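Local structure of possible glutathione S-transferase (Rhodopseudomonas palustris, 3M8N) at residues 4-9 / 55-59; 106-111 / 131-136. The protein probably acts as a glutathione S-transferase, conjugating glutathione to electrophilic compounds. Residues are numbered along the deposited sequence.

Interaction 1. Residues 4-9 / 55-59; sequences YKLYSM and VPLLE
Two central strands of the thioredoxin-like N-terminal domain, 4-8 and 57-59, run antiparallel (161° between axes, closest approach 4.9 Å). Lys5-Glu59 and Tyr7-Leu57 are hydrogen-bonded pairs (CA-CA 5.3 and 5.1 Å), with Leu6-Leu58 (4.9 Å) the non-hydrogen-bonded pair between them. Backbone bonds fix this register: Glu59 N to Lys5 O 3.0 Å, Tyr7 N to Leu57 O 3.0 Å and Leu57 N to Tyr7 O 3.1 Å. Tyr7 O also accepts a CA-H...O contact from Pro56 CA at 3.1 Å. The peptide bond before Pro56 is cis, so Val55-Pro56 has the cis-proline that precedes the third strand of the glutathione-binding fold in GSTs.

Apolar contacts gather where Leu6 and Leu58, both t,p rotamers, share a sheet face: Leu6 CD1 lies 4.2 Å from Leu58 CD1 and 3.9 Å from Pro56 CB, and Tyr4 CB meets Leu58 CD1 at 3.8 Å. Helices 13-24 and 69-77 pack here. Beyond the strand, Val55 CG1 reaches Met9 CB (selenomethionine) at 4.2 Å.

Lys5, Tyr7, Leu57 and Glu59 share the other face. Lys5 NZ forms a salt bridge with Glu59 OE2 (3.4 Å), while Tyr7 OH hydrogen-bonds Lys49. One face is thus apolar; the other mixes apolar packing (Tyr7 CB to Leu57 CB 4.2 Å) with charge pairing at its partly exposed end.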
loop_
_atom_site.group_PDB
_atom_site.type_symbol
_atom_site.label_atom_id
_atom_site.label_comp_id
_atom_site.label_asym_id
_atom_site.label_seq_id
_atom_site.Cartn_x
_atom_site.Cartn_y
_atom_site.Cartn_z
ATOM N N TYR A 4 15.770 -13.863 10.909
ATOM C CA TYR A 4 14.627 -14.056 10.028
ATOM C C TYR A 4 15.018 -14.841 8.839
ATOM O O TYR A 4 16.201 -14.917 8.492
ATOM C CB TYR A 4 14.088 -12.729 9.482
ATOM C CG TYR A 4 14.179 -11.444 10.302
ATOM C CD1 TYR A 4 13.098 -10.993 11.070
ATOM C CD2 TYR A 4 15.278 -10.623 10.192
ATOM C CE1 TYR A 4 13.171 -9.821 11.737
ATOM C CE2 TYR A 4 15.334 -9.482 10.860
ATOM C CZ TYR A 4 14.286 -9.072 11.621
ATOM O OH TYR A 4 14.438 -7.871 12.323
ATOM N N LYS A 5 13.998 -15.423 8.231
ATOM C CA LYS A 5 14.103 -16.081 6.957
ATOM C C LYS A 5 13.321 -15.275 5.945
ATOM O O LYS A 5 12.146 -15.039 6.158
ATOM C CB LYS A 5 13.531 -17.488 7.049
ATOM C CG LYS A 5 14.075 -18.398 5.983
ATOM C CD LYS A 5 13.380 -19.738 5.919
ATOM C CE LYS A 5 13.505 -20.493 7.165
ATOM N NZ LYS A 5 13.260 -21.945 6.896
ATOM N N LEU A 6 13.963 -14.843 4.863
ATOM C CA LEU A 6 13.313 -14.228 3.748
ATOM C C LEU A 6 13.276 -15.073 2.472
ATOM O O LEU A 6 14.296 -15.440 1.904
ATOM C CB LEU A 6 13.956 -12.878 3.447
ATOM C CG LEU A 6 13.385 -11.913 2.398
ATOM C CD1 LEU A 6 12.050 -11.263 2.881
ATOM C CD2 LEU A 6 14.417 -10.839 2.015
ATOM N N TYR A 7 12.069 -15.309 1.982
ATOM C CA TYR A 7 11.880 -15.894 0.678
ATOM C C TYR A 7 11.834 -14.746 -0.290
ATOM O O TYR A 7 11.039 -13.819 -0.139
ATOM C CB TYR A 7 10.590 -16.697 0.625
ATOM C CG TYR A 7 10.556 -17.895 1.572
ATOM C CD1 TYR A 7 10.798 -19.182 1.110
ATOM C CD2 TYR A 7 10.246 -17.726 2.937
ATOM C CE1 TYR A 7 10.748 -20.260 1.974
ATOM C CE2 TYR A 7 10.186 -18.775 3.797
ATOM C CZ TYR A 7 10.450 -20.042 3.319
ATOM O OH TYR A 7 10.392 -21.084 4.209
ATOM N N SER A 8 12.729 -14.803 -1.265
ATOM C CA SER A 8 13.103 -13.638 -2.053
ATOM C C SER A 8 13.374 -13.985 -3.491
ATOM O O SER A 8 13.928 -14.982 -3.785
ATOM C CB SER A 8 14.343 -12.947 -1.415
ATOM O OG SER A 8 14.874 -11.916 -2.183
HETATM N N MSE A 9 12.965 -13.134 -4.394
HETATM C CA MSE A 9 13.443 -13.222 -5.729
HETATM C C MSE A 9 14.461 -12.135 -6.000
HETATM O O MSE A 9 14.241 -10.976 -5.755
HETATM C CB MSE A 9 12.267 -13.088 -6.662
HETATM C CG MSE A 9 12.587 -13.467 -8.072
HETATM SE SE MSE A 9 11.003 -13.272 -9.199
HETATM C CE MSE A 9 11.864 -12.423 -10.701
ATOM N N VAL A 55 5.876 -13.534 -3.089
ATOM C CA VAL A 55 7.287 -13.324 -2.753
ATOM C C VAL A 55 7.516 -11.779 -2.797
ATOM O O VAL A 55 7.093 -11.164 -3.748
ATOM C CB VAL A 55 8.144 -14.082 -3.818
ATOM C CG1 VAL A 55 9.573 -13.981 -3.569
ATOM C CG2 VAL A 55 7.758 -15.535 -3.824
ATOM N N PRO A 56 8.169 -11.145 -1.780
ATOM C CA PRO A 56 8.854 -11.709 -0.637
ATOM C C PRO A 56 7.897 -12.178 0.469
ATOM O O PRO A 56 6.750 -11.750 0.520
ATOM C CB PRO A 56 9.746 -10.555 -0.176
ATOM C CG PRO A 56 8.927 -9.323 -0.460
ATOM C CD PRO A 56 8.173 -9.664 -1.723
ATOM N N LEU A 57 8.393 -13.075 1.312
ATOM C CA LEU A 57 7.706 -13.530 2.489
ATOM C C LEU A 57 8.698 -13.557 3.602
ATOM O O LEU A 57 9.797 -14.070 3.444
ATOM C CB LEU A 57 7.184 -14.931 2.259
ATOM C CG LEU A 57 5.962 -15.446 3.011
ATOM C CD1 LEU A 57 4.744 -14.616 2.727
ATOM C CD2 LEU A 57 5.731 -16.844 2.528
ATOM N N LEU A 58 8.312 -12.977 4.733
ATOM C CA LEU A 58 9.147 -12.973 5.905
ATOM C C LEU A 58 8.599 -13.892 6.966
ATOM O O LEU A 58 7.586 -13.613 7.529
ATOM C CB LEU A 58 9.212 -11.569 6.500
ATOM C CG LEU A 58 10.172 -11.297 7.634
ATOM C CD1 LEU A 58 11.497 -11.369 7.055
ATOM C CD2 LEU A 58 9.913 -9.930 8.269
ATOM N N GLU A 59 9.302 -14.985 7.251
ATOM C CA GLU A 59 9.003 -15.810 8.444
ATOM C C GLU A 59 9.425 -15.140 9.702
ATOM O O GLU A 59 10.630 -14.946 9.940
ATOM C CB GLU A 59 9.844 -17.074 8.471
ATOM C CG GLU A 59 9.283 -18.270 7.806
ATOM C CD GLU A 59 9.746 -19.586 8.431
ATOM O OE1 GLU A 59 9.483 -19.785 9.650
ATOM O OE2 GLU A 59 10.326 -20.419 7.670
#

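Interaction 2. Residues 106-111 / 131-136; sequences PNIGSA and DWLERG
Helical segments 106-111 and 131-136 cross at -135°, their axes 8.1 Å apart at closest; Asn107 and Trp132 have the nearest CA atoms (4.3 Å). The first segment has a wider pi-type turn at 106-109 and a kink at Pro106-Asn107.

Trp132 (chi1 m, chi2 -18°) lays one indole face on the turn holding Ser110 and Ala111. Ser110 CB makes a CH-pi contact, 3.7 Å from the centroid of the Trp132 six-membered ring and 24° off its normal, while Ala111 CB is 4.3 Å from Trp132 CE3. Ser110 OG turns back to Pro106 O (2.6 Å), a bond within its own helix. Arg135 directs CA-CB toward the partner, but its guanidinium leads away, and Arg135 NE gives a weak hydrogen bond to Glu134 OE2 (3.4 Å), part of a salt bridge within the segment. Gly136 CA sits 4.1 Å from Ile108 CG1; a CB here would be tight against Ile108.

This is packing between helices 87-117 and 129-146 of the all-helical C-terminal domain: the indole also meets the Trp114 ring, and Phe177 of a loop touches Ile108 and Leu133.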
loop_
_atom_site.group_PDB
_atom_site.type_symbol
_atom_site.label_atom_id
_atom_site.label_comp_id
_atom_site.label_asym_id
_atom_site.label_seq_id
_atom_site.Cartn_x
_atom_site.Cartn_y
_atom_site.Cartn_z
ATOM N N PRO A 106 1.875 -0.646 -9.870
ATOM C CA PRO A 106 1.065 -1.003 -11.027
ATOM C C PRO A 106 1.506 -0.445 -12.398
ATOM O O PRO A 106 1.014 -0.892 -13.420
ATOM C CB PRO A 106 -0.301 -0.433 -10.675
ATOM C CG PRO A 106 -0.217 -0.151 -9.234
ATOM C CD PRO A 106 1.131 0.279 -9.013
ATOM N N ASN A 107 2.421 0.494 -12.411
ATOM C CA ASN A 107 2.789 1.148 -13.615
ATOM C C ASN A 107 4.250 1.002 -13.884
ATOM O O ASN A 107 4.648 0.397 -14.878
ATOM C CB ASN A 107 2.413 2.610 -13.489
ATOM C CG ASN A 107 0.933 2.808 -13.380
ATOM O OD1 ASN A 107 0.447 3.398 -12.426
ATOM N ND2 ASN A 107 0.207 2.319 -14.350
ATOM N N ILE A 108 5.073 1.530 -12.988
ATOM C CA ILE A 108 6.509 1.354 -13.178
ATOM C C ILE A 108 6.912 -0.048 -12.899
ATOM O O ILE A 108 7.783 -0.597 -13.562
ATOM C CB ILE A 108 7.360 2.326 -12.340
ATOM C CG1 ILE A 108 6.980 3.782 -12.659
ATOM C CG2 ILE A 108 8.852 2.007 -12.501
ATOM C CD1 ILE A 108 8.008 4.798 -12.259
ATOM N N GLY A 109 6.258 -0.656 -11.928
ATOM C CA GLY A 109 6.528 -2.065 -11.638
ATOM C C GLY A 109 6.129 -3.057 -12.713
ATOM O O GLY A 109 6.871 -4.005 -12.981
ATOM N N SER A 110 4.940 -2.871 -13.299
ATOM C CA SER A 110 4.525 -3.698 -14.435
ATOM C C SER A 110 5.423 -3.488 -15.649
ATOM O O SER A 110 5.815 -4.432 -16.285
ATOM C CB SER A 110 3.062 -3.479 -14.829
ATOM O OG SER A 110 2.135 -3.216 -13.778
ATOM N N ALA A 111 5.740 -2.229 -15.947
ATOM C CA ALA A 111 6.732 -1.862 -16.969
ATOM C C ALA A 111 8.035 -2.629 -16.772
ATOM O O ALA A 111 8.495 -3.325 -17.665
ATOM C CB ALA A 111 6.976 -0.297 -16.967
ATOM N N ASP A 131 -0.325 3.602 -20.917
ATOM C CA ASP A 131 -0.878 3.870 -19.598
ATOM C C ASP A 131 0.172 3.789 -18.521
ATOM O O ASP A 131 0.198 4.644 -17.653
ATOM C CB ASP A 131 -1.917 2.845 -19.272
ATOM C CG ASP A 131 -3.182 3.124 -19.945
ATOM O OD1 ASP A 131 -3.562 4.330 -19.936
ATOM O OD2 ASP A 131 -3.783 2.147 -20.486
ATOM N N TRP A 132 1.011 2.749 -18.580
ATOM C CA TRP A 132 2.080 2.562 -17.616
ATOM C C TRP A 132 2.927 3.807 -17.644
ATOM O O TRP A 132 3.205 4.404 -16.601
ATOM C CB TRP A 132 2.902 1.324 -17.918
ATOM C CG TRP A 132 2.144 0.141 -17.644
ATOM C CD1 TRP A 132 1.020 0.054 -16.883
ATOM C CD2 TRP A 132 2.417 -1.165 -18.106
ATOM N NE1 TRP A 132 0.573 -1.247 -16.832
ATOM C CE2 TRP A 132 1.419 -2.017 -17.585
ATOM C CE3 TRP A 132 3.422 -1.720 -18.918
ATOM C CZ2 TRP A 132 1.386 -3.398 -17.850
ATOM C CZ3 TRP A 132 3.389 -3.132 -19.166
ATOM C CH2 TRP A 132 2.376 -3.931 -18.623
ATOM N N LEU A 133 3.296 4.220 -18.857
ATOM C CA LEU A 133 4.058 5.429 -19.056
ATOM C C LEU A 133 3.243 6.651 -18.588
ATOM O O LEU A 133 3.693 7.464 -17.764
ATOM C CB LEU A 133 4.509 5.545 -20.525
ATOM C CG LEU A 133 5.639 4.618 -21.006
ATOM C CD1 LEU A 133 6.304 5.132 -22.286
ATOM C CD2 LEU A 133 6.733 4.434 -19.991
ATOM N N GLU A 134 2.040 6.773 -19.113
ATOM C CA GLU A 134 1.248 7.894 -18.738
ATOM C C GLU A 134 1.130 7.977 -17.176
ATOM O O GLU A 134 1.302 9.051 -16.597
ATOM C CB GLU A 134 -0.079 7.906 -19.558
ATOM C CG GLU A 134 -1.415 8.215 -18.826
ATOM C CD GLU A 134 -1.449 9.553 -18.040
ATOM O OE1 GLU A 134 -1.135 10.607 -18.643
ATOM O OE2 GLU A 134 -1.805 9.551 -16.814
ATOM N N ARG A 135 0.857 6.856 -16.507
ATOM C CA ARG A 135 0.505 6.897 -15.085
ATOM C C ARG A 135 1.755 6.949 -14.217
ATOM O O ARG A 135 1.741 7.567 -13.175
ATOM C CB ARG A 135 -0.359 5.697 -14.669
ATOM C CG ARG A 135 -1.642 5.491 -15.415
ATOM C CD ARG A 135 -2.767 5.930 -14.550
ATOM N NE ARG A 135 -2.671 7.373 -14.290
ATOM C CZ ARG A 135 -3.218 8.010 -13.246
ATOM N NH1 ARG A 135 -3.926 7.320 -12.319
ATOM N NH2 ARG A 135 -3.037 9.339 -13.133
ATOM N N GLY A 136 2.809 6.285 -14.662
ATOM C CA GLY A 136 4.133 6.345 -14.044
ATOM C C GLY A 136 4.744 7.737 -14.064
ATOM O O GLY A 136 5.386 8.115 -13.114
#

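Overall arrangement
The two contacts follow one another along the chain: interaction 1 closes at residue 59, well before interaction 2 opens at 106. Their centres lie 25 Å apart on opposite sides of the chain's centre, and their nearest atoms are about 10 Å apart, so they do not touch. Interaction 1 joins neighbouring strands inside the mixed sheet ordered 29-33, 4-8, 57-59, 65-67; interaction 2 joins helices 87-117 and 129-146. They share no secondary-structure element. Interaction 1 lies in the thioredoxin-like N-terminal domain and interaction 2 in the helical C-terminal domain, the two domains of the GST fold, with strand pairing holding the first and side-chain packing the second.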